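Local coordinates for GlcNAc-alpha-1,4-Gal-releasing endo-beta-galactosidase (Clostridium perfringens, PDB 1UPS), which probably hydrolyses O-glycosidic linkages as a family 16 glycoside hydrolase, acting as an endo-beta-galactosidase that releases GlcNAc-alpha-1,4-Gal, at residues Y52-C57 with S100-W105; S104-F109 with W149-Q154; T166-I171 with Y187-P192. One frame throughout, in Å; residues are numbered along the deposited sequence.

Interaction 1. Residues Y52-C57 with S100-W105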
# COMPACT_ATOMS: atom_id res chain seq x y z
N TYR A 52 -17.21 10.77 -11.86
CA TYR A 52 -16.49 9.51 -11.78
C TYR A 52 -16.23 9.02 -13.22
O TYR A 52 -17.18 8.75 -13.96
CB TYR A 52 -17.34 8.50 -10.97
CG TYR A 52 -16.70 7.13 -10.77
CD1 TYR A 52 -15.30 6.98 -10.72
CD2 TYR A 52 -17.49 5.99 -10.63
CE1 TYR A 52 -14.71 5.70 -10.55
CE2 TYR A 52 -16.92 4.71 -10.44
CZ TYR A 52 -15.53 4.58 -10.41
OH TYR A 52 -14.98 3.32 -10.25
N LEU A 53 -14.96 8.95 -13.63
CA LEU A 53 -14.58 8.41 -14.97
C LEU A 53 -15.61 8.70 -16.09
O LEU A 53 -16.09 7.78 -16.76
CB LEU A 53 -14.27 6.91 -14.90
CG LEU A 53 -13.20 6.50 -13.88
CD1 LEU A 53 -13.18 4.97 -13.68
CD2 LEU A 53 -11.81 7.01 -14.30
N PRO A 54 -15.94 9.98 -16.28
CA PRO A 54 -17.07 10.35 -17.16
C PRO A 54 -16.90 9.98 -18.64
O PRO A 54 -17.90 9.89 -19.35
CB PRO A 54 -17.19 11.86 -16.96
CG PRO A 54 -15.81 12.32 -16.52
CD PRO A 54 -15.30 11.17 -15.67
N HIS A 55 -15.67 9.73 -19.08
CA HIS A 55 -15.42 9.29 -20.46
C HIS A 55 -16.02 7.93 -20.81
O HIS A 55 -16.18 7.61 -22.00
CB HIS A 55 -13.92 9.27 -20.75
CG HIS A 55 -13.12 8.51 -19.74
ND1 HIS A 55 -12.85 9.01 -18.49
CD2 HIS A 55 -12.56 7.28 -19.79
CE1 HIS A 55 -12.13 8.12 -17.81
NE2 HIS A 55 -11.94 7.06 -18.58
N TRP A 56 -16.37 7.11 -19.80
CA TRP A 56 -16.98 5.80 -20.09
C TRP A 56 -18.49 5.88 -20.36
O TRP A 56 -19.07 4.93 -20.86
CB TRP A 56 -16.72 4.76 -18.99
CG TRP A 56 -15.25 4.47 -18.78
CD1 TRP A 56 -14.58 4.44 -17.58
CD2 TRP A 56 -14.28 4.17 -19.79
NE1 TRP A 56 -13.26 4.14 -17.79
CE2 TRP A 56 -13.04 3.97 -19.14
CE3 TRP A 56 -14.33 4.05 -21.20
CZ2 TRP A 56 -11.85 3.69 -19.83
CZ3 TRP A 56 -13.15 3.74 -21.90
CH2 TRP A 56 -11.92 3.58 -21.20
N CYS A 57 -19.12 7.01 -20.05
CA CYS A 57 -20.57 7.07 -19.99
C CYS A 57 -21.13 7.95 -21.10
O CYS A 57 -20.69 9.09 -21.27
CB CYS A 57 -21.00 7.58 -18.62
SG CYS A 57 -19.99 6.90 -17.27
N SER A 100 -8.68 13.81 -9.43
CA SER A 100 -7.70 14.89 -9.64
C SER A 100 -7.29 15.07 -11.12
O SER A 100 -6.25 15.67 -11.42
CB SER A 100 -6.46 14.68 -8.76
OG SER A 100 -5.63 13.64 -9.29
N PHE A 101 -8.11 14.56 -12.04
CA PHE A 101 -7.82 14.61 -13.48
C PHE A 101 -9.12 14.34 -14.25
O PHE A 101 -10.14 13.94 -13.66
CB PHE A 101 -6.80 13.51 -13.86
CG PHE A 101 -7.32 12.13 -13.61
CD1 PHE A 101 -7.23 11.56 -12.34
CD2 PHE A 101 -7.99 11.43 -14.63
CE1 PHE A 101 -7.78 10.29 -12.08
CE2 PHE A 101 -8.53 10.15 -14.39
CZ PHE A 101 -8.42 9.59 -13.10
N ASP A 102 -9.08 14.57 -15.55
CA ASP A 102 -10.18 14.23 -16.45
C ASP A 102 -9.50 13.96 -17.78
O ASP A 102 -8.94 14.88 -18.38
CB ASP A 102 -11.15 15.41 -16.53
CG ASP A 102 -12.39 15.12 -17.35
OD1 ASP A 102 -13.24 16.06 -17.47
OD2 ASP A 102 -12.62 14.03 -17.92
N LYS A 103 -9.52 12.71 -18.23
CA LYS A 103 -8.70 12.34 -19.38
C LYS A 103 -9.30 11.12 -20.07
O LYS A 103 -9.74 10.19 -19.41
CB LYS A 103 -7.24 12.06 -18.93
CG LYS A 103 -6.24 11.87 -20.10
CD LYS A 103 -4.80 11.86 -19.57
CE LYS A 103 -3.74 11.79 -20.69
NZ LYS A 103 -3.52 10.39 -21.14
N SER A 104 -9.29 11.14 -21.41
CA SER A 104 -9.82 10.03 -22.21
C SER A 104 -9.14 8.70 -21.86
O SER A 104 -7.94 8.68 -21.55
CB SER A 104 -9.63 10.30 -23.71
OG SER A 104 -10.51 11.31 -24.17
N TRP A 105 -9.90 7.61 -21.95
CA TRP A 105 -9.40 6.24 -21.90
C TRP A 105 -8.88 5.75 -20.53
O TRP A 105 -8.51 4.59 -20.40
CB TRP A 105 -8.30 6.01 -22.96
CG TRP A 105 -8.81 5.99 -24.38
CD1 TRP A 105 -8.59 6.93 -25.34
CD2 TRP A 105 -9.59 4.96 -24.98
NE1 TRP A 105 -9.20 6.55 -26.52
CE2 TRP A 105 -9.82 5.34 -26.32
CE3 TRP A 105 -10.12 3.75 -24.52
CZ2 TRP A 105 -10.57 4.55 -27.21
CZ3 TRP A 105 -10.87 2.96 -25.41
CH2 TRP A 105 -11.08 3.37 -26.74
O HOH W 1 -12.02 11.46 -17.08
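The imidazole of H55 lies over the main chain of K103 and S104, with K103 O standing 3.4 Å above one ring face of H55, offset toward the rim, and S104 C over the same face. Its CG takes the crowded position between the backbone N and the carbonyl carbon (chi1 52°), which turns the ring back across its own short 3-10 turn. L53 O therefore faces the opposite side of the imidazole, and W56 is covered in turn, H55 CD2 resting above the centre of the indole face. The contact of H55 ND1 with K103 O has a poor angle for bonding. A water instead joins H55 ND1 (2.9 Å) to D102 and K103, donating to D102 OD2 at 2.8 Å and accepting from K103 N at 3.0 Å. D102 OD2 also forms a salt bridge with R118, and H55 NE2 hydrogen-bonds I106 O, so both imidazole nitrogens are engaged. Beyond the histidine, the side chains of W56 and W105 cross at about a right angle, W56 CH2 touching W105 CE3 at 3.8 Å, while W56 CZ2 comes to 3.5 Å from W105 O. At the other end the contact loosens: L53 CD2 approaches F101 CZ only to 4.4 Å. The loop 52-57 thus lies mainly against backbone. In this family 16 domain it is fixed further by the C57-C86 disulfide, while L53 and P54 lean on strand 94-99, strand 101-102 pairs with 121-122, and F101 reaches strands 246-254 and 145-152.

Interaction 2. Residues S104-F109 with W149-Q154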
# COMPACT_ATOMS: atom_id res chain seq x y z
N SER A 104 -9.29 11.14 -21.41
CA SER A 104 -9.82 10.03 -22.21
C SER A 104 -9.14 8.70 -21.86
O SER A 104 -7.94 8.68 -21.55
CB SER A 104 -9.63 10.30 -23.71
OG SER A 104 -10.51 11.31 -24.17
N TRP A 105 -9.90 7.61 -21.95
CA TRP A 105 -9.40 6.24 -21.90
C TRP A 105 -8.88 5.75 -20.53
O TRP A 105 -8.51 4.59 -20.40
CB TRP A 105 -8.30 6.01 -22.96
CG TRP A 105 -8.81 5.99 -24.38
CD1 TRP A 105 -8.59 6.93 -25.34
CD2 TRP A 105 -9.59 4.96 -24.98
NE1 TRP A 105 -9.20 6.55 -26.52
CE2 TRP A 105 -9.82 5.34 -26.32
CE3 TRP A 105 -10.12 3.75 -24.52
CZ2 TRP A 105 -10.57 4.55 -27.21
CZ3 TRP A 105 -10.87 2.96 -25.41
CH2 TRP A 105 -11.08 3.37 -26.74
N ILE A 106 -8.91 6.61 -19.51
CA ILE A 106 -8.30 6.22 -18.23
C ILE A 106 -9.05 5.08 -17.50
O ILE A 106 -10.26 5.17 -17.29
CB ILE A 106 -8.14 7.43 -17.28
CG1 ILE A 106 -7.21 8.49 -17.91
CG2 ILE A 106 -7.56 6.94 -15.93
CD1 ILE A 106 -5.78 7.95 -18.30
N HIS A 107 -8.30 4.05 -17.12
CA HIS A 107 -8.81 2.98 -16.24
C HIS A 107 -10.01 2.24 -16.87
O HIS A 107 -11.17 2.34 -16.39
CB HIS A 107 -9.15 3.49 -14.83
CG HIS A 107 -9.48 2.39 -13.87
ND1 HIS A 107 -8.55 1.46 -13.46
CD2 HIS A 107 -10.65 2.04 -13.27
CE1 HIS A 107 -9.13 0.58 -12.66
NE2 HIS A 107 -10.40 0.92 -12.52
N ASN A 108 -9.70 1.51 -17.93
CA ASN A 108 -10.69 0.74 -18.68
C ASN A 108 -10.99 -0.61 -18.03
O ASN A 108 -10.64 -1.67 -18.55
CB ASN A 108 -10.23 0.57 -20.14
CG ASN A 108 -11.38 0.22 -21.06
OD1 ASN A 108 -12.53 0.08 -20.59
ND2 ASN A 108 -11.11 0.13 -22.36
N PHE A 109 -11.64 -0.55 -16.87
CA PHE A 109 -11.90 -1.75 -16.07
C PHE A 109 -12.79 -2.74 -16.84
O PHE A 109 -12.71 -3.95 -16.62
CB PHE A 109 -12.56 -1.39 -14.73
CG PHE A 109 -13.85 -0.64 -14.87
CD1 PHE A 109 -15.08 -1.32 -14.95
CD2 PHE A 109 -13.85 0.74 -14.92
CE1 PHE A 109 -16.27 -0.61 -15.10
CE2 PHE A 109 -15.04 1.46 -15.07
CZ PHE A 109 -16.26 0.78 -15.16
N TRP A 149 -7.62 5.85 -4.18
CA TRP A 149 -6.81 5.07 -5.12
C TRP A 149 -6.18 5.94 -6.20
O TRP A 149 -6.58 7.08 -6.41
CB TRP A 149 -7.63 3.92 -5.75
CG TRP A 149 -9.01 4.24 -6.30
CD1 TRP A 149 -10.09 4.78 -5.63
CD2 TRP A 149 -9.50 3.92 -7.63
NE1 TRP A 149 -11.19 4.84 -6.46
CE2 TRP A 149 -10.85 4.31 -7.69
CE3 TRP A 149 -8.90 3.35 -8.77
CZ2 TRP A 149 -11.64 4.17 -8.86
CZ3 TRP A 149 -9.69 3.20 -9.94
CH2 TRP A 149 -11.04 3.61 -9.96
N MET A 150 -5.19 5.37 -6.88
CA MET A 150 -4.45 6.10 -7.90
C MET A 150 -4.35 5.22 -9.13
O MET A 150 -4.29 4.01 -9.01
CB MET A 150 -3.05 6.48 -7.38
CG MET A 150 -3.13 7.39 -6.12
SD MET A 150 -1.49 7.84 -5.48
CE MET A 150 -0.97 8.91 -6.82
N VAL A 151 -4.37 5.87 -10.30
CA VAL A 151 -4.29 5.17 -11.57
C VAL A 151 -3.28 5.87 -12.47
O VAL A 151 -3.13 7.09 -12.41
CB VAL A 151 -5.68 5.09 -12.28
CG1 VAL A 151 -6.64 4.20 -11.49
CG2 VAL A 151 -6.30 6.50 -12.51
N GLY A 152 -2.58 5.09 -13.28
CA GLY A 152 -1.66 5.64 -14.26
C GLY A 152 -2.39 6.57 -15.21
O GLY A 152 -3.57 6.35 -15.56
N MET A 153 -1.70 7.62 -15.64
CA MET A 153 -2.31 8.60 -16.53
C MET A 153 -2.18 8.24 -17.99
O MET A 153 -2.63 9.00 -18.86
CB MET A 153 -1.73 10.00 -16.27
CG MET A 153 -2.19 10.60 -14.92
SD MET A 153 -3.99 10.82 -14.73
CE MET A 153 -4.43 11.69 -16.01
N GLN A 154 -1.57 7.08 -18.28
CA GLN A 154 -1.55 6.55 -19.65
C GLN A 154 -0.95 7.58 -20.62
O GLN A 154 -1.41 7.76 -21.75
CB GLN A 154 -2.97 6.08 -20.08
CG GLN A 154 -3.45 4.90 -19.22
CD GLN A 154 -4.95 4.59 -19.32
OE1 GLN A 154 -5.56 4.26 -18.31
NE2 GLN A 154 -5.53 4.68 -20.52
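In the family 16 beta-sandwich, this contact joins the irregular loop 104-109 to the end of strand 145-152 and the turn that follows it, beside the acidic residues of strand 168-170. The loop has no regular structure, and Q154 grips it at two backbone atoms, on either side of I106. Extended beyond CG, Q154 presents its amide to the two peptides there. H107 N donates to Q154 OE1 over 3.0 Å, lying in the carbonyl plane on a lone pair, and the bond is nearly straight (N-H...O 167°). Q154 NE2 donates to W105 O, also at 3.0 Å, but here the NH2 sits above the W105 carbonyl plane, 71° out of it. OE1 and NE2 are each bonded to the loop, and D159 O is a further partner of NE2, so three bonds fix the rotation of the amide.

Between these two bonds I106 slides past Q154 in the opposite direction. Its CD1 packs 3.6 Å from Q154 CD and reaches M153 O, while its other branch, CG2, meets V151 CG2 at 3.7 Å. F101 adds to this apolar patch, touching both I106 and V151.

H107, with CG anti to its backbone N (chi1 -172°), turns its ring toward the strand. W149 meets it in a T-shaped stack: the edge of the six-membered ring is directed at the imidazole face, with centroids 5.0 Å apart. V151 crosses H107 at about a right angle, CG1 coming to 3.9 Å from H107 ND1. The W149 indole is steadied by NE1 bonding N251 OD1, and it also touches E168 and D170. The closest approach in the stack is W149 CZ3, 3.5 Å from H107 NE2 and set off toward the imidazole rim.

Interaction 3. Residues T166-I171 with Y187-P192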
# COMPACT_ATOMS: atom_id res chain seq x y z
N THR A 166 -0.76 1.97 -16.87
CA THR A 166 -2.14 1.75 -16.43
C THR A 166 -2.20 1.20 -15.01
O THR A 166 -3.24 0.64 -14.62
CB THR A 166 -2.80 0.69 -17.35
OG1 THR A 166 -1.93 -0.46 -17.39
CG2 THR A 166 -2.89 1.15 -18.81
N GLY A 167 -1.11 1.31 -14.24
CA GLY A 167 -1.09 0.80 -12.88
C GLY A 167 -2.22 1.33 -11.99
O GLY A 167 -2.63 2.49 -12.12
N GLU A 168 -2.73 0.47 -11.11
CA GLU A 168 -3.74 0.86 -10.11
C GLU A 168 -3.18 0.56 -8.72
O GLU A 168 -2.69 -0.55 -8.48
CB GLU A 168 -5.03 0.05 -10.29
CG GLU A 168 -6.08 0.38 -9.22
CD GLU A 168 -7.40 -0.35 -9.41
OE1 GLU A 168 -8.26 -0.20 -8.51
OE2 GLU A 168 -7.58 -1.06 -10.42
N ILE A 169 -3.22 1.55 -7.83
CA ILE A 169 -2.91 1.32 -6.41
C ILE A 169 -4.13 1.69 -5.60
O ILE A 169 -4.53 2.86 -5.59
CB ILE A 169 -1.68 2.14 -5.92
CG1 ILE A 169 -0.44 1.87 -6.77
CG2 ILE A 169 -1.41 1.87 -4.41
CD1 ILE A 169 0.68 2.92 -6.55
N ASP A 170 -4.73 0.71 -4.93
CA ASP A 170 -5.86 1.00 -4.06
C ASP A 170 -5.28 1.22 -2.66
O ASP A 170 -5.03 0.26 -1.94
CB ASP A 170 -6.85 -0.15 -4.08
CG ASP A 170 -7.33 -0.45 -5.48
OD1 ASP A 170 -7.74 0.52 -6.17
OD2 ASP A 170 -7.27 -1.59 -5.97
N ILE A 171 -5.00 2.48 -2.32
CA ILE A 171 -4.33 2.78 -1.04
C ILE A 171 -5.26 2.46 0.11
O ILE A 171 -4.81 2.01 1.17
CB ILE A 171 -3.88 4.27 -0.97
CG1 ILE A 171 -3.03 4.65 -2.20
CG2 ILE A 171 -3.08 4.55 0.32
CD1 ILE A 171 -2.92 6.18 -2.38
N TYR A 187 -2.52 -3.54 -8.77
CA TYR A 187 -2.51 -4.34 -10.00
C TYR A 187 -2.02 -3.45 -11.13
O TYR A 187 -2.36 -2.28 -11.18
CB TYR A 187 -3.93 -4.83 -10.30
CG TYR A 187 -4.07 -5.66 -11.57
CD1 TYR A 187 -3.25 -6.77 -11.81
CD2 TYR A 187 -5.06 -5.35 -12.51
CE1 TYR A 187 -3.41 -7.53 -12.99
CE2 TYR A 187 -5.22 -6.11 -13.68
CZ TYR A 187 -4.39 -7.18 -13.90
OH TYR A 187 -4.54 -7.93 -15.07
N GLY A 188 -1.22 -4.01 -12.05
CA GLY A 188 -0.68 -3.21 -13.14
C GLY A 188 -1.56 -3.08 -14.38
O GLY A 188 -1.28 -2.23 -15.22
N TRP A 189 -2.62 -3.87 -14.47
CA TRP A 189 -3.45 -3.88 -15.69
C TRP A 189 -2.57 -4.18 -16.92
O TRP A 189 -2.04 -5.29 -17.02
CB TRP A 189 -4.29 -2.59 -15.82
CG TRP A 189 -5.35 -2.49 -14.74
CD1 TRP A 189 -5.22 -1.90 -13.51
CD2 TRP A 189 -6.66 -3.04 -14.79
NE1 TRP A 189 -6.39 -2.04 -12.79
CE2 TRP A 189 -7.29 -2.73 -13.56
CE3 TRP A 189 -7.39 -3.75 -15.75
CZ2 TRP A 189 -8.61 -3.12 -13.27
CZ3 TRP A 189 -8.71 -4.13 -15.47
CH2 TRP A 189 -9.30 -3.82 -14.24
N ASN A 190 -2.40 -3.23 -17.83
CA ASN A 190 -1.59 -3.46 -19.04
C ASN A 190 -0.08 -3.30 -18.83
O ASN A 190 0.69 -3.47 -19.79
CB ASN A 190 -2.00 -2.48 -20.16
CG ASN A 190 -3.38 -2.75 -20.73
OD1 ASN A 190 -3.98 -3.80 -20.49
ND2 ASN A 190 -3.89 -1.79 -21.51
N ASP A 191 0.34 -2.96 -17.61
CA ASP A 191 1.76 -2.70 -17.31
C ASP A 191 2.53 -3.99 -17.03
O ASP A 191 2.28 -4.62 -16.01
CB ASP A 191 1.85 -1.76 -16.08
CG ASP A 191 3.26 -1.28 -15.82
OD1 ASP A 191 3.42 -0.39 -14.95
OD2 ASP A 191 4.26 -1.71 -16.45
N PRO A 192 3.46 -4.40 -17.90
CA PRO A 192 4.20 -5.65 -17.66
C PRO A 192 5.23 -5.51 -16.53
O PRO A 192 5.77 -6.52 -16.04
CB PRO A 192 4.92 -5.89 -19.00
CG PRO A 192 5.15 -4.53 -19.54
CD PRO A 192 3.92 -3.71 -19.13
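Backbone bonds set the register. E168 and Y187 form an antiparallel hydrogen-bonded pair: E168 N donates to Y187 O at 2.8 Å, nearly along the C=O axis, and Y187 N returns a 3.0 Å bond to E168 O. Past this pair 187-192 folds into a type II' turn, G188 to D191, closed by D191 N bonding G188 O. W189 occupies its second position, with a positive phi of 55°.

Side-chain bonds then tie the turn to the strand. T166 OG1 donates to G188 O at 2.9 Å, so that oxygen is gripped by two donors. W189 NE1 donates to E168 OE2 over 2.8 Å, meeting the anti lone pair of the carboxylate. E168 is fully extended and lies side by side with the indole, its carboxylate only 7° from the ring plane, so the bond helps hold the carboxylate in the plane of the indole. E168 OE1 comes within 2.5 Å of D170 OD1, so one of the two acids probably carries a proton. E168 and D170 are probably the first two acids of the family 16 E-x-D-x-x-E signature, whose first glutamate is the nucleophile in characterised relatives; the W189 bond is consistent with orienting such a residue.

Around the rings, W189 N sits 3.4 Å above the centre of the Y187 ring; outside the two segments Y187 stacks on W198, and the W189 ring meets that of H107 at about 85°.

Strand 168-170 lies between 145-152 and 181-187 in the six-stranded sheet. E168 shares its face with Y187 and touches W149 and H107, whereas I169 turns to the other face, against strands 215-221 and 225-230 of the second sheet.

Interaction 1 closes a long excursion from the loop 52-57 to strand 101-102. Interaction 2 opens on the residues where interaction 1 ends, S104 and W105, and brings the loop between strands 101-102 and 121-122 onto the end of strand 145-152. Interaction 3 follows both, closing the shorter excursion from 166-171 to 187-192; none nests in another. Interactions 1 and 2 meet again where K103 NZ bonds M153 O. Interactions 2 and 3 are neighbours in one sheet, through G152 N to G167 O and M150 N to I169 O. Interactions 1 and 3 do not touch, so 104-109 and strand 145-152 connect the peripheral loop with the acidic strand.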